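Local coordinates for N utilization substance protein B (Aquifex aeolicus, PDB 3R2C) that is probably required for antitermination during transcription of ribosomal RNA genes, binding the boxA sequence of the rRNA operons, at residues Arg4-Trp18 against Tyr46-Ile58. Sequence-based numbering, arbitrary orientation.
Sequences RKGARDTAFLVLYRW and YAKKLVDTAVRHI. With nucleotides of chain E.
Where Ala7 meets Ala47, helices 4-18 and 46-56 run in the same general direction, crossing at -41° with their axes 8.3 Å apart at closest; because neither residue has more than a methyl, their CA atoms come within 4.5 Å. The CB of Ala47 rests on the carbonyl O of Ala7 and beside CG2 of Thr10, while CB of Ala11 touches CB of Leu50 at 3.7 Å. Val51, whose CG2 lies 3.6 Å from CA of Ala11, also reaches Val14, and both methyls of Leu15 rest against CB of Ala54. Farther along, Trp18 turns one face to Val55, whose CG2 stands 4.0 Å from the centroid of the six-membered ring as a CH-pi contact; CG1 of Ile58 meets the same ring obliquely at CH2.

At the other end, the extended chain of Arg4 runs over the Tyr46 ring: CG makes a CH-pi contact with its face, and the guanidinium stacks offset toward the CE1/CZ rim, planes 10° apart and centres 4.3 Å from each other. Having CG anti to the backbone N (chi1 -161°) directs the Tyr46 ring across the interface, where CB of Ala7 meets its edge. Tyrosine suits the place, offering Arg4 a flat face and Glu91 a hydrogen-bonded hydroxyl. Replacing Tyr46 by an alanine is likely to leave the Arg4 guanidinium free to swing and Glu91 without its hydroxyl partner.

Beneath CB of Arg4 lies the guanidinium of Arg8, whose several N-H groups serve Glu91, Glu99 and Asp106 in salt bridges and, through NH1, O6 of G1 of chain E at 2.9 Å. Lys5 NZ, salt-bridged to Asp106 and Asp109, bonds weakly to O6 of G2 of chain E. Small and branched apolar side chains thus join two helices of the all-helical NusB fold, and the N-terminal end of 4-18 presents basic groups to guanines at the RNA-binding surface.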
ATOM      1  N   ARG A   4       7.184  -1.869 -16.959  1.00 13.02           N
ATOM      2  CA  ARG A   4       7.192  -0.974 -15.793  1.00 19.97           C
ATOM      3  C   ARG A   4       5.829  -0.837 -15.102  1.00 16.67           C
ATOM      4  O   ARG A   4       5.769  -0.456 -13.936  1.00 15.72           O
ATOM      5  CB  ARG A   4       7.722   0.404 -16.175  1.00 21.40           C
ATOM      6  CG  ARG A   4       9.211   0.397 -16.487  1.00 21.85           C
ATOM      7  CD  ARG A   4       9.663   1.749 -16.953  1.00 26.43           C
ATOM      8  NE  ARG A   4      11.109   1.808 -17.130  1.00 35.18           N
ATOM      9  CZ  ARG A   4      11.772   2.908 -17.475  1.00 42.40           C
ATOM     10  NH1 ARG A   4      11.113   4.042 -17.681  1.00 42.08           N
ATOM     11  NH2 ARG A   4      13.090   2.877 -17.609  1.00 45.77           N
ATOM     12  N   LYS A   5       4.734  -1.126 -15.807  1.00 18.94           N
ATOM     13  CA  LYS A   5       3.421  -1.129 -15.163  1.00 18.97           C
ATOM     14  C   LYS A   5       3.384  -2.195 -14.068  1.00 16.55           C
ATOM     15  O   LYS A   5       2.962  -1.931 -12.938  1.00 12.48           O
ATOM     16  CB  LYS A   5       2.303  -1.388 -16.174  1.00 16.56           C
ATOM     17  CG  LYS A   5       0.900  -1.275 -15.598  1.00 13.62           C
ATOM     18  CD  LYS A   5      -0.159  -1.407 -16.725  1.00 17.66           C
ATOM     19  CE  LYS A   5      -1.596  -1.362 -16.184  1.00 15.50           C
ATOM     20  NZ  LYS A   5      -1.933  -0.006 -15.640  1.00 21.54           N
ATOM     21  N   GLY A   6       3.819  -3.405 -14.402  1.00 18.04           N
ATOM     22  CA  GLY A   6       3.893  -4.473 -13.420  1.00 18.87           C
ATOM     23  C   GLY A   6       4.859  -4.138 -12.290  1.00 18.24           C
ATOM     24  O   GLY A   6       4.606  -4.463 -11.131  1.00 18.46           O
ATOM     25  N   ALA A   7       5.967  -3.487 -12.617  1.00 15.67           N
ATOM     26  CA  ALA A   7       6.969  -3.148 -11.595  1.00 14.62           C
ATOM     27  C   ALA A   7       6.408  -2.133 -10.595  1.00 15.78           C
ATOM     28  O   ALA A   7       6.704  -2.196  -9.402  1.00 13.62           O
ATOM     29  CB  ALA A   7       8.222  -2.598 -12.250  1.00 13.93           C
ATOM     30  N   ARG A   8       5.600  -1.200 -11.090  1.00 14.56           N
ATOM     31  CA  ARG A   8       4.924  -0.231 -10.223  1.00 17.99           C
ATOM     32  C   ARG A   8       3.910  -0.911  -9.302  1.00 16.00           C
ATOM     33  O   ARG A   8       3.774  -0.531  -8.137  1.00 16.91           O
ATOM     34  CB  ARG A   8       4.248   0.850 -11.070  1.00 12.27           C
ATOM     35  CG  ARG A   8       5.270   1.767 -11.719  1.00 12.63           C
ATOM     36  CD  ARG A   8       4.662   2.663 -12.808  1.00 15.08           C
ATOM     37  NE  ARG A   8       5.724   3.368 -13.530  1.00 15.52           N
ATOM     38  CZ  ARG A   8       5.852   3.400 -14.854  1.00 16.71           C
ATOM     39  NH1 ARG A   8       4.945   2.807 -15.640  1.00 14.98           N
ATOM     40  NH2 ARG A   8       6.872   4.047 -15.398  1.00 12.43           N
ATOM     41  N   ASP A   9       3.205  -1.919  -9.806  1.00 11.76           N
ATOM     42  CA  ASP A   9       2.317  -2.688  -8.937  1.00 17.25           C
ATOM     43  C   ASP A   9       3.107  -3.395  -7.816  1.00 15.14           C
ATOM     44  O   ASP A   9       2.722  -3.358  -6.641  1.00 11.01           O
ATOM     45  CB  ASP A   9       1.509  -3.710  -9.740  1.00 18.40           C
ATOM     46  CG  ASP A   9       0.678  -4.630  -8.838  1.00 32.84           C
ATOM     47  OD1 ASP A   9      -0.387  -4.189  -8.356  1.00 27.81           O
ATOM     48  OD2 ASP A   9       1.094  -5.785  -8.592  1.00 32.04           O
ATOM     49  N   THR A  10       4.222  -4.026  -8.169  1.00 14.67           N
ATOM     50  CA  THR A  10       5.067  -4.667  -7.159  1.00 15.29           C
ATOM     51  C   THR A  10       5.521  -3.668  -6.103  1.00 14.49           C
ATOM     52  O   THR A  10       5.414  -3.926  -4.902  1.00 16.48           O
ATOM     53  CB  THR A  10       6.303  -5.309  -7.813  1.00 15.86           C
ATOM     54  OG1 THR A  10       5.867  -6.339  -8.709  1.00 15.76           O
ATOM     55  CG2 THR A  10       7.236  -5.897  -6.763  1.00 17.94           C
ATOM     56  N   ALA A  11       6.033  -2.527  -6.556  1.00 11.04           N
ATOM     57  CA  ALA A  11       6.570  -1.520  -5.657  1.00 12.71           C
ATOM     58  C   ALA A  11       5.462  -0.962  -4.758  1.00 16.12           C
ATOM     59  O   ALA A  11       5.668  -0.774  -3.551  1.00 13.72           O
ATOM     60  CB  ALA A  11       7.224  -0.389  -6.455  1.00 13.21           C
ATOM     61  N   PHE A  12       4.288  -0.706  -5.340  1.00 13.60           N
ATOM     62  CA  PHE A  12       3.152  -0.240  -4.539  1.00  9.45           C
ATOM     63  C   PHE A  12       2.794  -1.244  -3.429  1.00 11.71           C
ATOM     64  O   PHE A  12       2.580  -0.858  -2.268  1.00 13.98           O
ATOM     65  CB  PHE A  12       1.910   0.000  -5.400  1.00  7.96           C
ATOM     66  CG  PHE A  12       0.656   0.114  -4.585  1.00 13.78           C
ATOM     67  CD1 PHE A  12       0.323   1.315  -3.983  1.00 10.77           C
ATOM     68  CD2 PHE A  12      -0.176  -0.991  -4.400  1.00 15.81           C
ATOM     69  CE1 PHE A  12      -0.829   1.421  -3.197  1.00 17.10           C
ATOM     70  CE2 PHE A  12      -1.317  -0.895  -3.627  1.00 16.36           C
ATOM     71  CZ  PHE A  12      -1.642   0.319  -3.016  1.00 17.59           C
ATOM     72  N   LEU A  13       2.735  -2.524  -3.781  1.00 12.31           N
ATOM     73  CA  LEU A  13       2.385  -3.561  -2.812  1.00 12.67           C
ATOM     74  C   LEU A  13       3.388  -3.581  -1.671  1.00 18.34           C
ATOM     75  O   LEU A  13       3.014  -3.783  -0.506  1.00 15.16           O
ATOM     76  CB  LEU A  13       2.315  -4.945  -3.481  1.00 14.94           C
ATOM     77  CG  LEU A  13       1.178  -5.071  -4.510  1.00 27.15           C
ATOM     78  CD1 LEU A  13       1.127  -6.462  -5.138  1.00 30.83           C
ATOM     79  CD2 LEU A  13      -0.175  -4.731  -3.879  1.00 28.79           C
ATOM     80  N   VAL A  14       4.659  -3.368  -1.996  1.00 12.66           N
ATOM     81  CA  VAL A  14       5.685  -3.367  -0.963  1.00 11.96           C
ATOM     82  C   VAL A  14       5.524  -2.165  -0.028  1.00 14.59           C
ATOM     83  O   VAL A  14       5.548  -2.335   1.180  1.00 13.81           O
ATOM     84  CB  VAL A  14       7.116  -3.482  -1.542  1.00 18.43           C
ATOM     85  CG1 VAL A  14       8.169  -3.345  -0.428  1.00 13.15           C
ATOM     86  CG2 VAL A  14       7.289  -4.850  -2.258  1.00 14.70           C
ATOM     87  N   LEU A  15       5.333  -0.970  -0.584  1.00 11.09           N
ATOM     88  CA  LEU A  15       5.147   0.228   0.223  1.00 13.46           C
ATOM     89  C   LEU A  15       3.890   0.109   1.083  1.00 14.33           C
ATOM     90  O   LEU A  15       3.890   0.506   2.236  1.00 15.95           O
ATOM     91  CB  LEU A  15       5.053   1.476  -0.676  1.00 16.00           C
ATOM     92  CG  LEU A  15       6.335   1.802  -1.459  1.00 17.75           C
ATOM     93  CD1 LEU A  15       6.164   3.048  -2.352  1.00 14.17           C
ATOM     94  CD2 LEU A  15       7.523   1.993  -0.503  1.00 13.01           C
ATOM     95  N   TYR A  16       2.825  -0.443   0.511  1.00 15.49           N
ATOM     96  CA  TYR A  16       1.567  -0.649   1.220  1.00 14.65           C
ATOM     97  C   TYR A  16       1.798  -1.569   2.426  1.00 15.54           C
ATOM     98  O   TYR A  16       1.413  -1.243   3.558  1.00 14.63           O
ATOM     99  CB  TYR A  16       0.522  -1.202   0.238  1.00 11.46           C
ATOM    100  CG  TYR A  16      -0.786  -1.714   0.833  1.00 13.19           C
ATOM    101  CD1 TYR A  16      -1.832  -0.846   1.135  1.00 21.91           C
ATOM    102  CD2 TYR A  16      -0.982  -3.069   1.050  1.00 17.88           C
ATOM    103  CE1 TYR A  16      -3.035  -1.321   1.655  1.00 20.90           C
ATOM    104  CE2 TYR A  16      -2.171  -3.551   1.557  1.00 18.89           C
ATOM    105  CZ  TYR A  16      -3.192  -2.674   1.862  1.00 23.86           C
ATOM    106  OH  TYR A  16      -4.365  -3.168   2.390  1.00 32.05           O
ATOM    107  N   ARG A  17       2.474  -2.694   2.211  1.00 12.91           N
ATOM    108  CA  ARG A  17       2.783  -3.607   3.315  1.00 14.54           C
ATOM    109  C   ARG A  17       3.705  -3.003   4.358  1.00 15.75           C
ATOM    110  O   ARG A  17       3.564  -3.255   5.558  1.00 17.92           O
ATOM    111  CB  ARG A  17       3.439  -4.877   2.785  1.00 15.30           C
ATOM    112  CG  ARG A  17       2.440  -5.932   2.460  1.00 19.47           C
ATOM    113  CD  ARG A  17       3.068  -7.080   1.708  1.00 20.73           C
ATOM    114  NE  ARG A  17       2.078  -7.693   0.838  1.00 27.45           N
ATOM    115  CZ  ARG A  17       2.180  -8.913   0.331  1.00 25.47           C
ATOM    116  NH1 ARG A  17       3.226  -9.667   0.622  1.00 30.52           N
ATOM    117  NH2 ARG A  17       1.213  -9.371  -0.442  1.00 27.53           N
ATOM    118  N   TRP A  18       4.663  -2.216   3.897  1.00 11.70           N
ATOM    119  CA  TRP A  18       5.634  -1.579   4.788  1.00  7.19           C
ATOM    120  C   TRP A  18       4.886  -0.615   5.714  1.00 12.87           C
ATOM    121  O   TRP A  18       5.117  -0.582   6.925  1.00 14.97           O
ATOM    122  CB  TRP A  18       6.646  -0.826   3.930  1.00  8.98           C
ATOM    123  CG  TRP A  18       7.749  -0.149   4.669  1.00 16.04           C
ATOM    124  CD1 TRP A  18       8.464  -0.631   5.721  1.00 15.41           C
ATOM    125  CD2 TRP A  18       8.282   1.145   4.378  1.00 18.26           C
ATOM    126  NE1 TRP A  18       9.414   0.281   6.102  1.00 16.28           N
ATOM    127  CE2 TRP A  18       9.323   1.385   5.288  1.00 20.62           C
ATOM    128  CE3 TRP A  18       7.985   2.120   3.425  1.00 17.62           C
ATOM    129  CZ2 TRP A  18      10.056   2.562   5.291  1.00 22.81           C
ATOM    130  CZ3 TRP A  18       8.708   3.291   3.426  1.00 21.15           C
ATOM    131  CH2 TRP A  18       9.740   3.499   4.344  1.00 17.75           C
ATOM    132  N   TYR A  46      13.576  -3.017 -11.840  1.00 14.09           N
ATOM    133  CA  TYR A  46      12.908  -1.721 -11.803  1.00 13.79           C
ATOM    134  C   TYR A  46      12.066  -1.578 -10.522  1.00 13.73           C
ATOM    135  O   TYR A  46      12.087  -0.529  -9.884  1.00 15.08           O
ATOM    136  CB  TYR A  46      12.046  -1.496 -13.046  1.00 15.70           C
ATOM    137  CG  TYR A  46      11.733  -0.029 -13.253  1.00 23.60           C
ATOM    138  CD1 TYR A  46      12.725   0.847 -13.673  1.00 34.50           C
ATOM    139  CD2 TYR A  46      10.460   0.491 -12.991  1.00 17.11           C
ATOM    140  CE1 TYR A  46      12.470   2.189 -13.855  1.00 34.88           C
ATOM    141  CE2 TYR A  46      10.190   1.845 -13.170  1.00 17.62           C
ATOM    142  CZ  TYR A  46      11.208   2.687 -13.607  1.00 32.70           C
ATOM    143  OH  TYR A  46      10.990   4.036 -13.794  1.00 31.70           O
ATOM    144  N   ALA A  47      11.326  -2.625 -10.161  1.00 14.97           N
ATOM    145  CA  ALA A  47      10.591  -2.647  -8.897  1.00 14.29           C
ATOM    146  C   ALA A  47      11.525  -2.395  -7.711  1.00 15.05           C
ATOM    147  O   ALA A  47      11.187  -1.639  -6.790  1.00 14.60           O
ATOM    148  CB  ALA A  47       9.875  -3.985  -8.714  1.00 13.62           C
ATOM    149  N   LYS A  48      12.688  -3.042  -7.713  1.00 13.68           N
ATOM    150  CA  LYS A  48      13.625  -2.912  -6.597  1.00 18.05           C
ATOM    151  C   LYS A  48      14.110  -1.456  -6.481  1.00 16.78           C
ATOM    152  O   LYS A  48      14.259  -0.921  -5.375  1.00 19.00           O
ATOM    153  CB  LYS A  48      14.813  -3.852  -6.792  1.00 21.16           C
ATOM    154  CG  LYS A  48      15.849  -3.844  -5.668  1.00 30.32           C
ATOM    155  CD  LYS A  48      17.043  -4.719  -6.048  1.00 52.42           C
ATOM    156  CE  LYS A  48      17.667  -5.416  -4.842  1.00 76.37           C
ATOM    157  NZ  LYS A  48      18.090  -6.816  -5.164  1.00 75.50           N
ATOM    158  N   LYS A  49      14.330  -0.821  -7.626  1.00 14.00           N
ATOM    159  CA  LYS A  49      14.792   0.562  -7.665  1.00 15.72           C
ATOM    160  C   LYS A  49      13.709   1.548  -7.191  1.00 15.92           C
ATOM    161  O   LYS A  49      14.011   2.487  -6.456  1.00 18.27           O
ATOM    162  CB  LYS A  49      15.263   0.929  -9.067  1.00 16.80           C
ATOM    163  CG  LYS A  49      15.964   2.281  -9.139  1.00 35.83           C
ATOM    164  CD  LYS A  49      16.850   2.357 -10.362  1.00 50.44           C
ATOM    165  CE  LYS A  49      16.034   2.176 -11.613  1.00 58.33           C
ATOM    166  NZ  LYS A  49      15.025   3.255 -11.727  1.00 62.72           N
ATOM    167  N   LEU A  50      12.457   1.324  -7.592  1.00 13.00           N
ATOM    168  CA  LEU A  50      11.336   2.140  -7.115  1.00 12.78           C
ATOM    169  C   LEU A  50      11.220   2.045  -5.607  1.00 15.95           C
ATOM    170  O   LEU A  50      11.102   3.064  -4.931  1.00 15.74           O
ATOM    171  CB  LEU A  50      10.010   1.691  -7.732  1.00 12.85           C
ATOM    172  CG  LEU A  50       9.872   1.930  -9.231  1.00 16.48           C
ATOM    173  CD1 LEU A  50       8.633   1.182  -9.785  1.00 12.05           C
ATOM    174  CD2 LEU A  50       9.790   3.420  -9.508  1.00 16.64           C
ATOM    175  N   VAL A  51      11.244   0.821  -5.085  1.00 13.34           N
ATOM    176  CA  VAL A  51      11.123   0.616  -3.638  1.00 14.29           C
ATOM    177  C   VAL A  51      12.309   1.245  -2.922  1.00 14.57           C
ATOM    178  O   VAL A  51      12.141   1.967  -1.931  1.00 14.40           O
ATOM    179  CB  VAL A  51      11.008  -0.882  -3.259  1.00 13.45           C
ATOM    180  CG1 VAL A  51      11.152  -1.063  -1.740  1.00 14.90           C
ATOM    181  CG2 VAL A  51       9.665  -1.443  -3.729  1.00 12.29           C
ATOM    182  N   ASP A  52      13.512   0.999  -3.422  1.00 13.35           N
ATOM    183  CA  ASP A  52      14.706   1.538  -2.757  1.00 15.60           C
ATOM    184  C   ASP A  52      14.672   3.068  -2.711  1.00 18.83           C
ATOM    185  O   ASP A  52      15.098   3.688  -1.725  1.00 16.83           O
ATOM    186  CB  ASP A  52      15.989   1.076  -3.459  1.00 22.52           C
ATOM    187  CG  ASP A  52      16.276  -0.404  -3.238  1.00 37.90           C
ATOM    188  OD1 ASP A  52      15.636  -1.018  -2.352  1.00 44.88           O
ATOM    189  OD2 ASP A  52      17.150  -0.951  -3.948  1.00 37.28           O
ATOM    190  N   THR A  53      14.151   3.665  -3.773  1.00 15.75           N
ATOM    191  CA  THR A  53      14.118   5.116  -3.906  1.00 17.11           C
ATOM    192  C   THR A  53      13.112   5.730  -2.943  1.00 16.11           C
ATOM    193  O   THR A  53      13.433   6.689  -2.234  1.00 17.81           O
ATOM    194  CB  THR A  53      13.736   5.547  -5.343  1.00 20.49           C
ATOM    195  OG1 THR A  53      14.732   5.096  -6.261  1.00 17.22           O
ATOM    196  CG2 THR A  53      13.609   7.059  -5.447  1.00 18.79           C
ATOM    197  N   ALA A  54      11.904   5.174  -2.915  1.00 13.83           N
ATOM    198  CA  ALA A  54      10.856   5.654  -2.012  1.00 15.86           C
ATOM    199  C   ALA A  54      11.282   5.515  -0.556  1.00 16.45           C
ATOM    200  O   ALA A  54      11.039   6.403   0.259  1.00 15.08           O
ATOM    201  CB  ALA A  54       9.545   4.885  -2.238  1.00 13.32           C
ATOM    202  N   VAL A  55      11.891   4.384  -0.217  1.00 15.44           N
ATOM    203  CA  VAL A  55      12.270   4.135   1.174  1.00 14.58           C
ATOM    204  C   VAL A  55      13.381   5.088   1.620  1.00 17.41           C
ATOM    205  O   VAL A  55      13.319   5.701   2.693  1.00 17.21           O
ATOM    206  CB  VAL A  55      12.752   2.689   1.371  1.00 20.22           C
ATOM    207  CG1 VAL A  55      13.524   2.555   2.707  1.00 22.69           C
ATOM    208  CG2 VAL A  55      11.582   1.716   1.312  1.00 13.99           C
ATOM    209  N   ARG A  56      14.396   5.231   0.783  0.52 13.37           N
ATOM    210  CA  ARG A  56      15.540   6.069   1.117  0.52 19.15           C
ATOM    211  C   ARG A  56      15.195   7.569   1.171  0.52 20.56           C
ATOM    212  O   ARG A  56      15.888   8.346   1.828  0.52 17.80           O
ATOM    213  CB  ARG A  56      16.683   5.815   0.129  0.52 26.06           C
ATOM    214  CG  ARG A  56      17.737   6.920   0.093  0.52 35.10           C
ATOM    215  CD  ARG A  56      18.842   6.622  -0.914  0.52 41.60           C
ATOM    216  NE  ARG A  56      18.684   7.408  -2.134  0.52 47.45           N
ATOM    217  CZ  ARG A  56      18.368   6.905  -3.324  0.52 42.12           C
ATOM    218  NH1 ARG A  56      18.185   5.597  -3.482  0.52 37.37           N
ATOM    219  NH2 ARG A  56      18.244   7.719  -4.365  0.52 37.57           N
ATOM    220  N   HIS A  57      14.145   7.979   0.465  1.00 15.34           N
ATOM    221  CA  HIS A  57      13.722   9.378   0.486  1.00 11.92           C
ATOM    222  C   HIS A  57      12.365   9.597   1.165  1.00 10.10           C
ATOM    223  O   HIS A  57      11.711  10.623   0.970  1.00 14.14           O
ATOM    224  CB  HIS A  57      13.682   9.892  -0.948  1.00 17.37           C
ATOM    225  CG  HIS A  57      15.025   9.907  -1.598  1.00 23.10           C
ATOM    226  ND1 HIS A  57      16.023  10.780  -1.218  1.00 24.81           N
ATOM    227  CD2 HIS A  57      15.546   9.154  -2.595  1.00 30.07           C
ATOM    228  CE1 HIS A  57      17.098  10.565  -1.952  1.00 31.32           C
ATOM    229  NE2 HIS A  57      16.834   9.586  -2.800  1.00 32.32           N
ATOM    230  N   ILE A  58      11.960   8.661   2.009  1.00 15.37           N
ATOM    231  CA  ILE A  58      10.584   8.657   2.501  1.00 14.35           C
ATOM    232  C   ILE A  58      10.201   9.946   3.261  1.00 16.79           C
ATOM    233  O   ILE A  58       9.082  10.433   3.109  1.00 13.24           O
ATOM    234  CB  ILE A  58      10.308   7.410   3.362  1.00 15.64           C
ATOM    235  CG1 ILE A  58       8.801   7.241   3.616  1.00 16.07           C
ATOM    236  CG2 ILE A  58      11.099   7.475   4.670  1.00 14.27           C
ATOM    237  CD1 ILE A  58       7.976   7.062   2.342  1.00 14.50           C
TER
ATOM    238  O5'   G E   1       3.774  -0.498 -25.831  1.00 41.05           O
ATOM    239  C5'   G E   1       2.550  -1.204 -25.657  1.00 38.90           C
ATOM    240  C4'   G E   1       1.485  -0.324 -25.055  1.00 32.39           C
ATOM    241  O4'   G E   1       1.854   0.005 -23.682  1.00 32.93           O
ATOM    242  C3'   G E   1       1.278   1.018 -25.746  1.00 30.71           C
ATOM    243  O3'   G E   1      -0.061   1.430 -25.493  1.00 40.13           O
ATOM    244  C2'   G E   1       2.254   1.909 -24.974  1.00 30.14           C
ATOM    245  O2'   G E   1       2.028   3.299 -25.088  1.00 29.76           O
ATOM    246  C1'   G E   1       2.010   1.402 -23.552  1.00 25.42           C
ATOM    247  N9    G E   1       3.093   1.649 -22.602  1.00 27.17           N
ATOM    248  C8    G E   1       4.463   1.733 -22.727  1.00 24.56           C
ATOM    249  N7    G E   1       5.055   1.935 -21.571  1.00 23.63           N
ATOM    250  C5    G E   1       4.020   1.976 -20.645  1.00 21.75           C
ATOM    251  C6    G E   1       4.001   2.173 -19.231  1.00 24.15           C
ATOM    252  O6    G E   1       4.952   2.361 -18.485  1.00 24.72           O
ATOM    253  N1    G E   1       2.714   2.133 -18.697  1.00 21.86           N
ATOM    254  C2    G E   1       1.580   1.941 -19.443  1.00 29.14           C
ATOM    255  N2    G E   1       0.404   1.933 -18.809  1.00 26.10           N
ATOM    256  N3    G E   1       1.584   1.771 -20.750  1.00 28.09           N
ATOM    257  C4    G E   1       2.819   1.802 -21.273  1.00 26.72           C
ATOM    258  P     G E   2      -0.955   2.165 -26.606  1.00 36.85           P
ATOM    259  OP1   G E   2      -2.008   1.238 -26.988  1.00 31.21           O
ATOM    260  OP2   G E   2      -0.034   2.688 -27.648  1.00 41.53           O
ATOM    261  O5'   G E   2      -1.578   3.367 -25.775  1.00 35.19           O
ATOM    262  C5'   G E   2      -2.655   4.144 -26.268  1.00 35.16           C
ATOM    263  C4'   G E   2      -3.401   4.804 -25.129  1.00 27.16           C
ATOM    264  O4'   G E   2      -4.097   3.796 -24.349  1.00 24.15           O
ATOM    265  C3'   G E   2      -2.533   5.520 -24.093  1.00 23.67           C
ATOM    266  O3'   G E   2      -2.125   6.811 -24.507  1.00 35.12           O
ATOM    267  C2'   G E   2      -3.428   5.536 -22.860  1.00 26.64           C
ATOM    268  O2'   G E   2      -4.377   6.589 -22.933  1.00 32.73           O
ATOM    269  C1'   G E   2      -4.163   4.196 -22.992  1.00 26.74           C
ATOM    270  N9    G E   2      -3.558   3.141 -22.150  1.00 20.17           N
ATOM    271  C8    G E   2      -2.567   2.258 -22.488  1.00 19.14           C
ATOM    272  N7    G E   2      -2.240   1.469 -21.502  1.00 21.24           N
ATOM    273  C5    G E   2      -3.056   1.856 -20.450  1.00 17.77           C
ATOM    274  C6    G E   2      -3.148   1.355 -19.123  1.00 17.72           C
ATOM    275  O6    G E   2      -2.499   0.426 -18.610  1.00 16.80           O
ATOM    276  N1    G E   2      -4.116   2.027 -18.383  1.00 11.84           N
ATOM    277  C2    G E   2      -4.877   3.066 -18.858  1.00 18.07           C
ATOM    278  N2    G E   2      -5.754   3.577 -17.993  1.00 14.17           N
ATOM    279  N3    G E   2      -4.796   3.547 -20.096  1.00 16.79           N
ATOM    280  C4    G E   2      -3.872   2.896 -20.832  1.00 19.03           C
TER